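Side-chain contacts in Glucose/sorbosone dehydrogenases (Escherichia coli K12, PDB 2G8S), which is a calcium-containing beta-propeller protein of the glucose/sorbosone dehydrogenase family, whose strands form antiparallel sheets: residues 336-341 with 346-351; 205-210 with 287-292; 56-61 with 113-118; 86-91 with 129-134. One frame throughout, in Å; residues are numbered along the deposited sequence.

Contact 1: residues 336-341 with 346-351; sequences LYVLTD and ELLKVS. With EDO (1,2-ethanediol), chain L.
Tyr-337 turns its CG away from its own carbonyl carbon (chi1 -72°), while Lys-349 runs fully extended from a chi1 of -179°, and the two side chains travel side by side in the same direction. Lys-349 CG passes 4.1 Å from Tyr-337 CE1, so the aliphatic stem lines the ring before its ammonium meets an ethanediol, probably from the crystallisation liquor. NZ donates to its O1, and its O2 donates to Tyr-337 OH, also bonded to Asp-333. Beyond the ring, Leu-347 CD1 meets Leu-339 CD2 at 3.9 Å. On the opposite face of the sheet from Tyr-337, Val-338 CG2 lies 3.9 Å from Val-350 CG2, beta-branched residues suiting a strand. Leu-336 with Val-350 and Val-338 with Leu-348 are hydrogen-bonded pairs. At the hairpin end, Thr-340 OG1 accepts from Glu-346 N at 2.8 Å, and a water links it to Glu-346 OE1; Arg-321 pairs with OE2. This antiparallel hairpin forms the middle of a four-stranded sheet, flanked by strands 8-17 and 325-330, with Leu-23 of strand 20-25 packing on Tyr-337, Leu-339 and Leu-347.

Contact 2: residues 205-210 with 287-292; sequences NPWSNA and WQQKLF. With EDO (1,2-ethanediol), chain P.
Trp-207 lays the benzo end of its indole against the backbone of Gln-289, CH2 coming within 3.5 Å of Gln-289 CA. Gln-289 CG stands over one face of the indole, offset toward the rim, while Pro-206 CG covers the centre of the opposite face, 3.7 Å above the plane. A broad, flat side chain suits this place because it can be covered on both faces, loosely on the Gln-289 side, and still use its polar edge. In the ring plane NE1 gives its hydrogen to a water at 2.9 Å, and that water donates to Gln-288 OE1 at 2.6 Å. Gln-288 NE2 is tied to Asp-282. An ethanediol O1 joins the same water and accepts a nearly straight bond from Gln-289 NE2 (2.9 Å, 176°). Within the turn itself, Asn-205 OD1 accepts from Trp-207 N at 2.7 Å and from Ser-208 N, which comes from above the amide plane. An Asx turn with a G1 bulge at Asn-209 and Ala-210 thus closes the hairpin of strands 198-205 and 210-216, meeting the type II turn 287-290 of the next propeller sheet.

Contact 3: residues 56-61 with 113-118; sequences GVPDVW and TDFRTV
Pro-58 and Phe-115 meet at about a right angle, the pyrrolidine set over one face of the aromatic ring. Pro-58 CD stands 3.8 Å from the ring centroid and only 8° off the normal, which makes a well-centred CH-pi contact, and Pro-58 CG reaches the rim of the same face, 3.6 Å from Phe-115 CE2. Proline suits this role: the hydrogens on CD, next to the electron-withdrawing ring nitrogen, are slightly polarised, and the closed ring offers a rigid surface with little freedom to lose on packing. Phe-115 meets it with CG anti to the backbone N (chi1 -170°), which swings the ring off its strand and across to residues 56-61.

Beside the Phe-115 CB, the backbone of Gly-56 draws near. Gly-56 O lies 3.6 Å from Phe-115 CB, and a water bridges the chains, donating to Gly-56 O at 2.9 Å and accepting from Phe-115 N at 3.0 Å. Gly-56 adopts a positive phi of 87°, where a CB would be jammed against the preceding carbonyl oxygen, so glycine fits this bend.

Pro-58 also touches Leu-85 of strand 82-90. Residues 56-61 belong to the link from strand 49-50, outermost in its sheet, to strand 68-73, the first of the next, as between successive blades of a beta-propeller; here that link packs on strand 115-120, just after the chain turns a corner at Asp-114.

Contact 4: residues 86-91 with 129-134; sequences SYSEVG and NHFGGR
Ser-86 OG donates to Gly-133 O at 2.6 Å, and Ser-88, two residues along the same strand, sets its CB on the ring of Phe-131. The hydroxyl of Ser-86 sits between its backbone N and carbonyl carbon (chi1 65°), which turns it to the glycine; it approaches 20° out of the carbonyl plane. Over Phe-131, Ser-88 CB lies 3.7 Å from the ring centroid and is displaced toward the rim near CE1, a CH-pi contact made by the methylene of a small residue. Its OG turns elsewhere, to Gly-67 N and Trp-61 O. Gly-133 has a phi of 127°, where a CB would be jammed against the preceding carbonyl oxygen, so glycine suits this place. Strand 82-90 belongs to one sheet of the beta-propeller, and residues 129-134 lead into strand 135-137, the first of the following sheet. Further out, Phe-131 rests on Ala-96 and Ser-126, its carbonyl O bonded to Thr-98. Beyond Gly-133, Arg-134 pairs with Asp-70 and Asp-327, and His-130 ND1 is bonded to Glu-149.

How the contacts relate
Contacts 1 and 4 are buried, whereas contacts 2 and 3 lie at the surface. Contact 1 alone pairs two strands within one sheet, so a ladder of backbone bonds dominates it; the others join loops or turns to neighbouring elements and rely on few atoms. Contacts 3 and 4 each set an aliphatic carbon over a phenylalanine face; contact 2 instead relies on a backbone CA against an indole with a water at its edge, and ethanediol recurs in contacts 1 and 2. Contacts 3 and 4 share a sheet and touch, Thr-117 OG1 lying 2.6 Å from Tyr-87 OH. Contacts 1 and 2 meet where Leu-336, Val-350 and Ser-351 pack on Trp-287, and Leu-336 also on Phe-292. Contacts 2 and 3 lie on opposite sides of the chain's centre.

Contact 1: residues 336-341 with 346-351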
loop_
_atom_site.group_PDB
_atom_site.type_symbol
_atom_site.label_atom_id
_atom_site.label_comp_id
_atom_site.label_asym_id
_atom_site.label_seq_id
_atom_site.Cartn_x
_atom_site.Cartn_y
_atom_site.Cartn_z
ATOM N N LEU A 336 15.515 7.887 -3.744
ATOM C CA LEU A 336 14.420 7.374 -2.926
ATOM C C LEU A 336 13.626 8.549 -2.384
ATOM O O LEU A 336 14.208 9.527 -1.931
ATOM C CB LEU A 336 14.974 6.545 -1.767
ATOM C CG LEU A 336 14.092 5.450 -1.184
ATOM C CD1 LEU A 336 13.935 4.323 -2.224
ATOM C CD2 LEU A 336 14.738 4.920 0.100
ATOM N N TYR A 337 12.300 8.442 -2.441
ATOM C CA TYR A 337 11.399 9.466 -1.912
ATOM C C TYR A 337 10.606 8.862 -0.768
ATOM O O TYR A 337 10.089 7.755 -0.882
ATOM C CB TYR A 337 10.481 10.010 -3.005
ATOM C CG TYR A 337 11.242 10.879 -3.982
ATOM C CD1 TYR A 337 11.249 12.269 -3.855
ATOM C CD2 TYR A 337 11.994 10.308 -5.013
ATOM C CE1 TYR A 337 11.966 13.063 -4.733
ATOM C CE2 TYR A 337 12.729 11.106 -5.909
ATOM C CZ TYR A 337 12.697 12.487 -5.759
ATOM O OH TYR A 337 13.403 13.309 -6.615
ATOM N N VAL A 338 10.540 9.591 0.341
ATOM C CA VAL A 338 10.004 9.038 1.584
ATOM C C VAL A 338 8.988 9.999 2.182
ATOM O O VAL A 338 9.227 11.201 2.227
ATOM C CB VAL A 338 11.146 8.755 2.613
ATOM C CG1 VAL A 338 10.603 8.227 3.939
ATOM C CG2 VAL A 338 12.159 7.766 2.037
ATOM N N LEU A 339 7.858 9.452 2.630
ATOM C CA LEU A 339 6.831 10.231 3.340
ATOM C C LEU A 339 6.748 9.742 4.771
ATOM O O LEU A 339 6.729 8.526 5.022
ATOM C CB LEU A 339 5.455 10.052 2.682
ATOM C CG LEU A 339 5.246 10.700 1.312
ATOM C CD1 LEU A 339 3.957 10.177 0.716
ATOM C CD2 LEU A 339 5.236 12.242 1.395
ATOM N N THR A 340 6.720 10.679 5.715
ATOM C CA THR A 340 6.634 10.315 7.123
ATOM C C THR A 340 5.196 10.407 7.643
ATOM O O THR A 340 4.402 11.218 7.150
ATOM C CB THR A 340 7.567 11.172 7.992
ATOM O OG1 THR A 340 7.080 12.517 8.052
ATOM C CG2 THR A 340 8.975 11.159 7.423
ATOM N N ASP A 341 4.881 9.571 8.638
ATOM C CA ASP A 341 3.522 9.436 9.174
ATOM C C ASP A 341 3.380 10.261 10.444
ATOM O O ASP A 341 3.294 9.712 11.554
ATOM C CB ASP A 341 3.194 7.968 9.465
ATOM C CG ASP A 341 1.739 7.768 9.845
ATOM O OD1 ASP A 341 0.864 8.227 9.084
ATOM O OD2 ASP A 341 1.458 7.163 10.903
ATOM N N GLU A 346 6.836 14.916 6.565
ATOM C CA GLU A 346 7.823 15.382 5.598
ATOM C C GLU A 346 7.825 14.527 4.345
ATOM O O GLU A 346 7.532 13.326 4.395
ATOM C CB GLU A 346 9.222 15.329 6.208
ATOM C CG GLU A 346 9.471 16.238 7.400
ATOM C CD GLU A 346 10.718 15.802 8.152
ATOM O OE1 GLU A 346 10.741 14.655 8.647
ATOM O OE2 GLU A 346 11.678 16.587 8.235
ATOM N N LEU A 347 8.178 15.164 3.232
ATOM C CA LEU A 347 8.605 14.488 2.014
ATOM C C LEU A 347 10.119 14.622 1.968
ATOM O O LEU A 347 10.645 15.742 1.980
ATOM C CB LEU A 347 7.982 15.158 0.793
ATOM C CG LEU A 347 8.527 14.755 -0.583
ATOM C CD1 LEU A 347 8.171 13.310 -0.941
ATOM C CD2 LEU A 347 8.012 15.742 -1.634
ATOM N N LEU A 348 10.802 13.473 1.931
ATOM C CA LEU A 348 12.257 13.414 1.970
ATOM C C LEU A 348 12.802 12.838 0.679
ATOM O O LEU A 348 12.207 11.928 0.107
ATOM C CB LEU A 348 12.708 12.508 3.113
ATOM C CG LEU A 348 12.135 12.758 4.512
ATOM C CD1 LEU A 348 12.518 11.649 5.487
ATOM C CD2 LEU A 348 12.602 14.105 5.033
ATOM N N LYS A 349 13.945 13.372 0.244
ATOM C CA LYS A 349 14.681 12.849 -0.905
ATOM C C LYS A 349 15.973 12.263 -0.351
ATOM O O LYS A 349 16.762 12.971 0.297
ATOM C CB LYS A 349 14.971 13.974 -1.906
ATOM C CG LYS A 349 15.722 13.545 -3.174
ATOM C CD LYS A 349 15.776 14.708 -4.151
ATOM C CE LYS A 349 16.521 14.350 -5.427
ATOM N NZ LYS A 349 16.530 15.494 -6.383
ATOM N N VAL A 350 16.169 10.968 -0.592
ATOM C CA VAL A 350 17.189 10.195 0.113
ATOM C C VAL A 350 18.143 9.534 -0.880
ATOM O O VAL A 350 17.718 9.044 -1.924
ATOM C CB VAL A 350 16.525 9.122 1.031
ATOM C CG1 VAL A 350 17.579 8.343 1.817
ATOM C CG2 VAL A 350 15.511 9.760 1.993
ATOM N N SER A 351 19.433 9.551 -0.549
ATOM C CA SER A 351 20.459 8.943 -1.387
ATOM C C SER A 351 21.603 8.402 -0.513
ATOM O O SER A 351 21.791 8.848 0.615
ATOM C CB SER A 351 20.971 9.956 -2.419
ATOM O OG SER A 351 21.319 11.184 -1.799
HETATM C C1 EDO L . 13.904 18.461 -6.455
HETATM O O1 EDO L . 14.879 17.719 -5.717
HETATM C C2 EDO L . 12.989 17.504 -7.204
HETATM O O2 EDO L . 12.925 16.254 -6.509
HETATM O O HOH W 1 8.397 13.969 9.815
#

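Contact 2: residues 205-210 with 287-292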
loop_
_atom_site.group_PDB
_atom_site.type_symbol
_atom_site.label_atom_id
_atom_site.label_comp_id
_atom_site.label_asym_id
_atom_site.label_seq_id
_atom_site.Cartn_x
_atom_site.Cartn_y
_atom_site.Cartn_z
ATOM N N ASN A 205 7.809 -6.383 -8.466
ATOM C CA ASN A 205 9.221 -6.724 -8.503
ATOM C C ASN A 205 9.666 -6.625 -9.964
ATOM O O ASN A 205 9.144 -7.353 -10.809
ATOM C CB ASN A 205 9.433 -8.125 -7.925
ATOM C CG ASN A 205 10.882 -8.586 -7.991
ATOM O OD1 ASN A 205 11.582 -8.351 -8.976
ATOM N ND2 ASN A 205 11.333 -9.259 -6.942
ATOM N N PRO A 206 10.621 -5.721 -10.263
ATOM C CA PRO A 206 11.026 -5.499 -11.655
ATOM C C PRO A 206 11.907 -6.608 -12.246
ATOM O O PRO A 206 12.158 -6.608 -13.458
ATOM C CB PRO A 206 11.805 -4.183 -11.574
ATOM C CG PRO A 206 12.426 -4.217 -10.226
ATOM C CD PRO A 206 11.361 -4.833 -9.340
ATOM N N TRP A 207 12.376 -7.524 -11.405
ATOM C CA TRP A 207 13.241 -8.627 -11.859
ATOM C C TRP A 207 12.458 -9.908 -12.109
ATOM O O TRP A 207 12.849 -10.736 -12.931
ATOM C CB TRP A 207 14.360 -8.871 -10.856
ATOM C CG TRP A 207 15.151 -7.625 -10.630
ATOM C CD1 TRP A 207 16.001 -7.023 -11.511
ATOM C CD2 TRP A 207 15.144 -6.812 -9.456
ATOM N NE1 TRP A 207 16.541 -5.886 -10.949
ATOM C CE2 TRP A 207 16.025 -5.732 -9.688
ATOM C CE3 TRP A 207 14.476 -6.887 -8.229
ATOM C CZ2 TRP A 207 16.262 -4.738 -8.726
ATOM C CZ3 TRP A 207 14.709 -5.904 -7.284
ATOM C CH2 TRP A 207 15.589 -4.841 -7.541
ATOM N N SER A 208 11.335 -10.054 -11.417
ATOM C CA SER A 208 10.470 -11.209 -11.632
ATOM C C SER A 208 9.143 -10.853 -12.292
ATOM O O SER A 208 8.373 -11.753 -12.660
ATOM C CB SER A 208 10.211 -11.919 -10.306
ATOM O OG SER A 208 9.539 -11.046 -9.417
ATOM N N ASN A 209 8.887 -9.552 -12.438
ATOM C CA ASN A 209 7.625 -9.044 -12.971
ATOM C C ASN A 209 6.440 -9.652 -12.246
ATOM O O ASN A 209 5.467 -10.117 -12.847
ATOM C CB ASN A 209 7.523 -9.239 -14.486
ATOM C CG ASN A 209 7.559 -7.930 -15.223
ATOM O OD1 ASN A 209 6.536 -7.470 -15.734
ATOM N ND2 ASN A 209 8.722 -7.289 -15.242
ATOM N N ALA A 210 6.536 -9.640 -10.927
ATOM C CA ALA A 210 5.511 -10.228 -10.087
ATOM C C ALA A 210 5.230 -9.315 -8.901
ATOM O O ALA A 210 6.128 -8.628 -8.397
ATOM C CB ALA A 210 5.962 -11.578 -9.602
ATOM N N TRP A 287 22.740 0.510 -4.537
ATOM C CA TRP A 287 21.354 0.233 -4.150
ATOM C C TRP A 287 20.660 -0.708 -5.141
ATOM O O TRP A 287 19.510 -1.097 -4.934
ATOM C CB TRP A 287 20.578 1.548 -4.044
ATOM C CG TRP A 287 20.670 2.232 -2.711
ATOM C CD1 TRP A 287 21.386 1.831 -1.616
ATOM C CD2 TRP A 287 20.031 3.466 -2.347
ATOM N NE1 TRP A 287 21.204 2.726 -0.581
ATOM C CE2 TRP A 287 20.377 3.735 -1.002
ATOM C CE3 TRP A 287 19.186 4.357 -3.021
ATOM C CZ2 TRP A 287 19.911 4.872 -0.320
ATOM C CZ3 TRP A 287 18.723 5.487 -2.343
ATOM C CH2 TRP A 287 19.079 5.723 -1.007
ATOM N N GLN A 288 21.350 -1.088 -6.212
ATOM C CA GLN A 288 20.797 -2.072 -7.138
ATOM C C GLN A 288 20.427 -3.368 -6.410
ATOM O O GLN A 288 21.122 -3.794 -5.489
ATOM C CB GLN A 288 21.796 -2.382 -8.252
ATOM C CG GLN A 288 21.711 -1.388 -9.414
ATOM C CD GLN A 288 20.569 -1.701 -10.374
ATOM O OE1 GLN A 288 19.621 -2.408 -10.021
ATOM N NE2 GLN A 288 20.653 -1.172 -11.595
ATOM N N GLN A 289 19.318 -3.977 -6.826
ATOM C CA GLN A 289 18.856 -5.259 -6.263
ATOM C C GLN A 289 18.469 -5.142 -4.795
ATOM O O GLN A 289 18.650 -6.080 -4.011
ATOM C CB GLN A 289 19.881 -6.388 -6.494
ATOM C CG GLN A 289 20.206 -6.556 -7.969
ATOM C CD GLN A 289 21.045 -7.787 -8.282
ATOM O OE1 GLN A 289 21.517 -8.502 -7.387
ATOM N NE2 GLN A 289 21.235 -8.036 -9.573
ATOM N N LYS A 290 17.961 -3.969 -4.419
ATOM C CA LYS A 290 17.484 -3.737 -3.054
ATOM C C LYS A 290 15.986 -3.469 -3.016
ATOM O O LYS A 290 15.382 -3.064 -4.017
ATOM C CB LYS A 290 18.201 -2.558 -2.397
ATOM C CG LYS A 290 19.708 -2.668 -2.308
ATOM C CD LYS A 290 20.191 -3.823 -1.477
ATOM C CE LYS A 290 21.716 -3.878 -1.500
ATOM N NZ LYS A 290 22.165 -5.147 -0.907
ATOM N N LEU A 291 15.407 -3.700 -1.847
ATOM C CA LEU A 291 14.024 -3.377 -1.561
ATOM C C LEU A 291 14.027 -2.543 -0.283
ATOM O O LEU A 291 14.620 -2.947 0.725
ATOM C CB LEU A 291 13.231 -4.664 -1.339
ATOM C CG LEU A 291 11.822 -4.575 -0.752
ATOM C CD1 LEU A 291 10.900 -3.771 -1.666
ATOM C CD2 LEU A 291 11.298 -5.996 -0.540
ATOM N N PHE A 292 13.367 -1.387 -0.328
ATOM C CA PHE A 292 13.321 -0.460 0.797
ATOM C C PHE A 292 11.911 -0.461 1.334
ATOM O O PHE A 292 10.969 -0.283 0.566
ATOM C CB PHE A 292 13.709 0.955 0.342
ATOM C CG PHE A 292 15.141 1.065 -0.090
ATOM C CD1 PHE A 292 16.130 1.431 0.830
ATOM C CD2 PHE A 292 15.505 0.782 -1.406
ATOM C CE1 PHE A 292 17.458 1.517 0.457
ATOM C CE2 PHE A 292 16.848 0.870 -1.801
ATOM C CZ PHE A 292 17.825 1.235 -0.872
HETATM C C1 EDO P . 19.457 -7.292 -12.483
HETATM O O1 EDO P . 20.161 -6.340 -11.670
HETATM C C2 EDO P . 20.352 -8.502 -12.729
HETATM O O2 EDO P . 21.535 -8.075 -13.404
HETATM O O HOH W 2 18.787 -4.161 -11.775
#

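Contact 3: residues 56-61 with 113-118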
loop_
_atom_site.group_PDB
_atom_site.type_symbol
_atom_site.label_atom_id
_atom_site.label_comp_id
_atom_site.label_asym_id
_atom_site.label_seq_id
_atom_site.Cartn_x
_atom_site.Cartn_y
_atom_site.Cartn_z
ATOM N N GLY A 56 -12.426 18.205 -6.824
ATOM C CA GLY A 56 -12.924 16.976 -7.447
ATOM C C GLY A 56 -12.537 15.671 -6.773
ATOM O O GLY A 56 -12.761 14.593 -7.328
ATOM N N VAL A 57 -11.970 15.775 -5.573
ATOM C CA VAL A 57 -11.507 14.613 -4.808
ATOM C C VAL A 57 -12.694 14.085 -3.988
ATOM O O VAL A 57 -13.455 14.885 -3.450
ATOM C CB VAL A 57 -10.327 15.018 -3.883
ATOM C CG1 VAL A 57 -9.878 13.876 -2.973
ATOM C CG2 VAL A 57 -9.153 15.527 -4.722
ATOM N N PRO A 58 -12.867 12.747 -3.901
ATOM C CA PRO A 58 -14.003 12.219 -3.132
ATOM C C PRO A 58 -13.920 12.585 -1.654
ATOM O O PRO A 58 -12.817 12.757 -1.116
ATOM C CB PRO A 58 -13.868 10.704 -3.298
ATOM C CG PRO A 58 -12.408 10.480 -3.649
ATOM C CD PRO A 58 -12.068 11.662 -4.500
ATOM N N ASP A 59 -15.082 12.718 -1.020
ATOM C CA ASP A 59 -15.150 12.845 0.427
ATOM C C ASP A 59 -14.723 11.518 1.036
ATOM O O ASP A 59 -14.993 10.450 0.469
ATOM C CB ASP A 59 -16.570 13.157 0.885
ATOM C CG ASP A 59 -17.054 14.514 0.428
ATOM O OD1 ASP A 59 -16.342 15.511 0.633
ATOM O OD2 ASP A 59 -18.174 14.573 -0.107
ATOM N N VAL A 60 -14.045 11.600 2.178
ATOM C CA VAL A 60 -13.508 10.405 2.832
ATOM C C VAL A 60 -13.906 10.341 4.304
ATOM O O VAL A 60 -14.284 11.354 4.904
ATOM C CB VAL A 60 -11.967 10.330 2.713
ATOM C CG1 VAL A 60 -11.531 10.519 1.264
ATOM C CG2 VAL A 60 -11.298 11.353 3.624
ATOM N N TRP A 61 -13.793 9.140 4.869
ATOM C CA TRP A 61 -14.087 8.900 6.275
ATOM C C TRP A 61 -12.747 8.867 7.000
ATOM O O TRP A 61 -12.087 7.820 7.075
ATOM C CB TRP A 61 -14.826 7.572 6.412
ATOM C CG TRP A 61 -15.408 7.263 7.761
ATOM C CD1 TRP A 61 -16.560 7.775 8.292
ATOM C CD2 TRP A 61 -14.920 6.309 8.708
ATOM N NE1 TRP A 61 -16.802 7.219 9.524
ATOM C CE2 TRP A 61 -15.814 6.315 9.806
ATOM C CE3 TRP A 61 -13.811 5.457 8.744
ATOM C CZ2 TRP A 61 -15.626 5.504 10.934
ATOM C CZ3 TRP A 61 -13.624 4.653 9.868
ATOM C CH2 TRP A 61 -14.533 4.685 10.946
ATOM N N THR A 113 -11.268 15.564 -12.582
ATOM C CA THR A 113 -12.600 15.691 -13.184
ATOM C C THR A 113 -13.305 14.346 -13.338
ATOM O O THR A 113 -12.676 13.315 -13.593
ATOM C CB THR A 113 -12.551 16.426 -14.546
ATOM O OG1 THR A 113 -11.755 15.687 -15.474
ATOM C CG2 THR A 113 -11.966 17.825 -14.367
ATOM N N ASP A 114 -14.630 14.382 -13.179
ATOM C CA ASP A 114 -15.504 13.222 -13.361
ATOM C C ASP A 114 -15.076 12.012 -12.542
ATOM O O ASP A 114 -15.187 10.874 -13.005
ATOM C CB ASP A 114 -15.633 12.843 -14.843
ATOM C CG ASP A 114 -16.420 13.859 -15.648
ATOM O OD1 ASP A 114 -17.180 14.652 -15.054
ATOM O OD2 ASP A 114 -16.270 13.855 -16.894
ATOM N N PHE A 115 -14.581 12.251 -11.331
ATOM C CA PHE A 115 -14.233 11.120 -10.465
ATOM C C PHE A 115 -15.420 10.179 -10.289
ATOM O O PHE A 115 -16.552 10.632 -10.104
ATOM C CB PHE A 115 -13.742 11.572 -9.087
ATOM C CG PHE A 115 -13.168 10.453 -8.273
ATOM C CD1 PHE A 115 -11.833 10.093 -8.420
ATOM C CD2 PHE A 115 -13.962 9.749 -7.374
ATOM C CE1 PHE A 115 -11.296 9.052 -7.676
ATOM C CE2 PHE A 115 -13.439 8.705 -6.638
ATOM C CZ PHE A 115 -12.095 8.358 -6.788
ATOM N N ARG A 116 -15.152 8.878 -10.354
ATOM C CA ARG A 116 -16.177 7.851 -10.132
ATOM C C ARG A 116 -15.620 6.712 -9.281
ATOM O O ARG A 116 -14.474 6.314 -9.460
ATOM C CB ARG A 116 -16.701 7.307 -11.469
ATOM C CG ARG A 116 -15.649 6.608 -12.335
ATOM C CD ARG A 116 -16.199 6.260 -13.708
ATOM N NE ARG A 116 -17.294 5.300 -13.612
ATOM C CZ ARG A 116 -17.280 4.077 -14.132
ATOM N NH1 ARG A 116 -16.226 3.644 -14.815
ATOM N NH2 ARG A 116 -18.335 3.290 -13.974
ATOM N N THR A 117 -16.434 6.195 -8.372
ATOM C CA THR A 117 -16.026 5.066 -7.553
ATOM C C THR A 117 -16.445 3.786 -8.272
ATOM O O THR A 117 -17.632 3.570 -8.568
ATOM C CB THR A 117 -16.620 5.170 -6.139
ATOM O OG1 THR A 117 -16.129 6.366 -5.517
ATOM C CG2 THR A 117 -16.226 3.964 -5.286
ATOM N N VAL A 118 -15.461 2.943 -8.572
ATOM C CA VAL A 118 -15.711 1.738 -9.351
ATOM C C VAL A 118 -15.655 0.434 -8.561
ATOM O O VAL A 118 -16.100 -0.592 -9.051
ATOM C CB VAL A 118 -14.783 1.634 -10.596
ATOM C CG1 VAL A 118 -14.884 2.876 -11.442
ATOM C CG2 VAL A 118 -13.336 1.375 -10.192
HETATM O O HOH W 3 -14.029 14.774 -9.890
#

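Contact 4: residues 86-91 with 129-134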
loop_
_atom_site.group_PDB
_atom_site.type_symbol
_atom_site.label_atom_id
_atom_site.label_comp_id
_atom_site.label_asym_id
_atom_site.label_seq_id
_atom_site.Cartn_x
_atom_site.Cartn_y
_atom_site.Cartn_z
ATOM N N SER A 86 -7.713 5.646 -3.692
ATOM C CA SER A 86 -8.440 4.815 -2.750
ATOM C C SER A 86 -8.667 5.591 -1.458
ATOM O O SER A 86 -7.928 6.515 -1.133
ATOM C CB SER A 86 -7.688 3.512 -2.465
ATOM O OG SER A 86 -6.458 3.751 -1.798
ATOM N N TYR A 87 -9.707 5.216 -0.729
ATOM C CA TYR A 87 -10.103 5.963 0.463
ATOM C C TYR A 87 -11.031 5.106 1.306
ATOM O O TYR A 87 -11.551 4.110 0.824
ATOM C CB TYR A 87 -10.794 7.287 0.066
ATOM C CG TYR A 87 -12.060 7.139 -0.765
ATOM C CD1 TYR A 87 -13.318 7.298 -0.176
ATOM C CD2 TYR A 87 -12.004 6.882 -2.146
ATOM C CE1 TYR A 87 -14.490 7.175 -0.929
ATOM C CE2 TYR A 87 -13.182 6.759 -2.908
ATOM C CZ TYR A 87 -14.414 6.900 -2.283
ATOM O OH TYR A 87 -15.581 6.789 -3.009
ATOM N N SER A 88 -11.227 5.486 2.563
ATOM C CA SER A 88 -12.265 4.828 3.361
ATOM C C SER A 88 -13.580 5.585 3.236
ATOM O O SER A 88 -13.600 6.815 3.150
ATOM C CB SER A 88 -11.838 4.687 4.819
ATOM O OG SER A 88 -11.377 5.909 5.347
ATOM N N GLU A 89 -14.670 4.827 3.218
ATOM C CA GLU A 89 -16.012 5.367 3.020
ATOM C C GLU A 89 -16.977 4.722 4.014
ATOM O O GLU A 89 -16.996 3.503 4.171
ATOM C CB GLU A 89 -16.462 5.069 1.588
ATOM C CG GLU A 89 -17.882 5.541 1.259
ATOM C CD GLU A 89 -18.413 4.960 -0.035
ATOM O OE1 GLU A 89 -18.362 3.724 -0.201
ATOM O OE2 GLU A 89 -18.913 5.740 -0.880
ATOM N N VAL A 90 -17.793 5.546 4.665
ATOM C CA VAL A 90 -18.712 5.046 5.676
ATOM C C VAL A 90 -19.944 4.407 5.026
ATOM O O VAL A 90 -20.303 4.737 3.891
ATOM C CB VAL A 90 -19.094 6.180 6.669
ATOM C CG1 VAL A 90 -20.077 7.154 6.042
ATOM C CG2 VAL A 90 -19.619 5.615 7.987
ATOM N N GLY A 91 -20.544 3.467 5.747
ATOM C CA GLY A 91 -21.784 2.839 5.340
ATOM C C GLY A 91 -22.940 3.345 6.172
ATOM O O GLY A 91 -22.950 4.497 6.620
ATOM N N ASN A 129 -9.971 0.550 11.759
ATOM C CA ASN A 129 -8.743 -0.198 11.461
ATOM C C ASN A 129 -8.827 -1.094 10.236
ATOM O O ASN A 129 -9.899 -1.537 9.844
ATOM C CB ASN A 129 -8.325 -1.047 12.673
ATOM C CG ASN A 129 -7.802 -0.206 13.821
ATOM O OD1 ASN A 129 -7.118 0.791 13.613
ATOM N ND2 ASN A 129 -8.137 -0.603 15.046
ATOM N N HIS A 130 -7.660 -1.341 9.644
ATOM C CA HIS A 130 -7.445 -2.398 8.642
ATOM C C HIS A 130 -8.215 -2.235 7.339
ATOM O O HIS A 130 -9.023 -3.095 6.956
ATOM C CB HIS A 130 -7.639 -3.809 9.237
ATOM C CG HIS A 130 -6.737 -4.113 10.397
ATOM N ND1 HIS A 130 -6.704 -5.354 11.000
ATOM C CD2 HIS A 130 -5.847 -3.342 11.071
ATOM C CE1 HIS A 130 -5.828 -5.333 11.994
ATOM N NE2 HIS A 130 -5.298 -4.123 12.063
ATOM N N PHE A 131 -7.915 -1.132 6.654
ATOM C CA PHE A 131 -8.454 -0.843 5.336
ATOM C C PHE A 131 -7.578 -1.384 4.201
ATOM O O PHE A 131 -8.056 -1.581 3.089
ATOM C CB PHE A 131 -8.616 0.666 5.164
ATOM C CG PHE A 131 -9.711 1.250 6.003
ATOM C CD1 PHE A 131 -11.032 1.067 5.628
ATOM C CD2 PHE A 131 -9.423 1.966 7.159
ATOM C CE1 PHE A 131 -12.071 1.588 6.396
ATOM C CE2 PHE A 131 -10.448 2.496 7.949
ATOM C CZ PHE A 131 -11.781 2.308 7.564
ATOM N N GLY A 132 -6.287 -1.610 4.454
ATOM C CA GLY A 132 -5.353 -1.780 3.334
ATOM C C GLY A 132 -5.336 -0.474 2.543
ATOM O O GLY A 132 -5.204 0.613 3.126
ATOM N N GLY A 133 -5.484 -0.572 1.223
ATOM C CA GLY A 133 -5.664 0.624 0.396
ATOM C C GLY A 133 -4.729 0.788 -0.785
ATOM O O GLY A 133 -5.013 1.563 -1.698
ATOM N N ARG A 134 -3.611 0.066 -0.779
ATOM C CA ARG A 134 -2.650 0.212 -1.874
ATOM C C ARG A 134 -3.210 -0.293 -3.203
ATOM O O ARG A 134 -3.860 -1.338 -3.256
ATOM C CB ARG A 134 -1.335 -0.504 -1.557
ATOM C CG ARG A 134 -0.239 -0.309 -2.608
ATOM C CD ARG A 134 0.920 0.543 -2.104
ATOM N NE ARG A 134 0.623 1.973 -2.028
ATOM C CZ ARG A 134 1.395 2.864 -1.400
ATOM N NH1 ARG A 134 2.506 2.478 -0.778
ATOM N NH2 ARG A 134 1.061 4.149 -1.391
#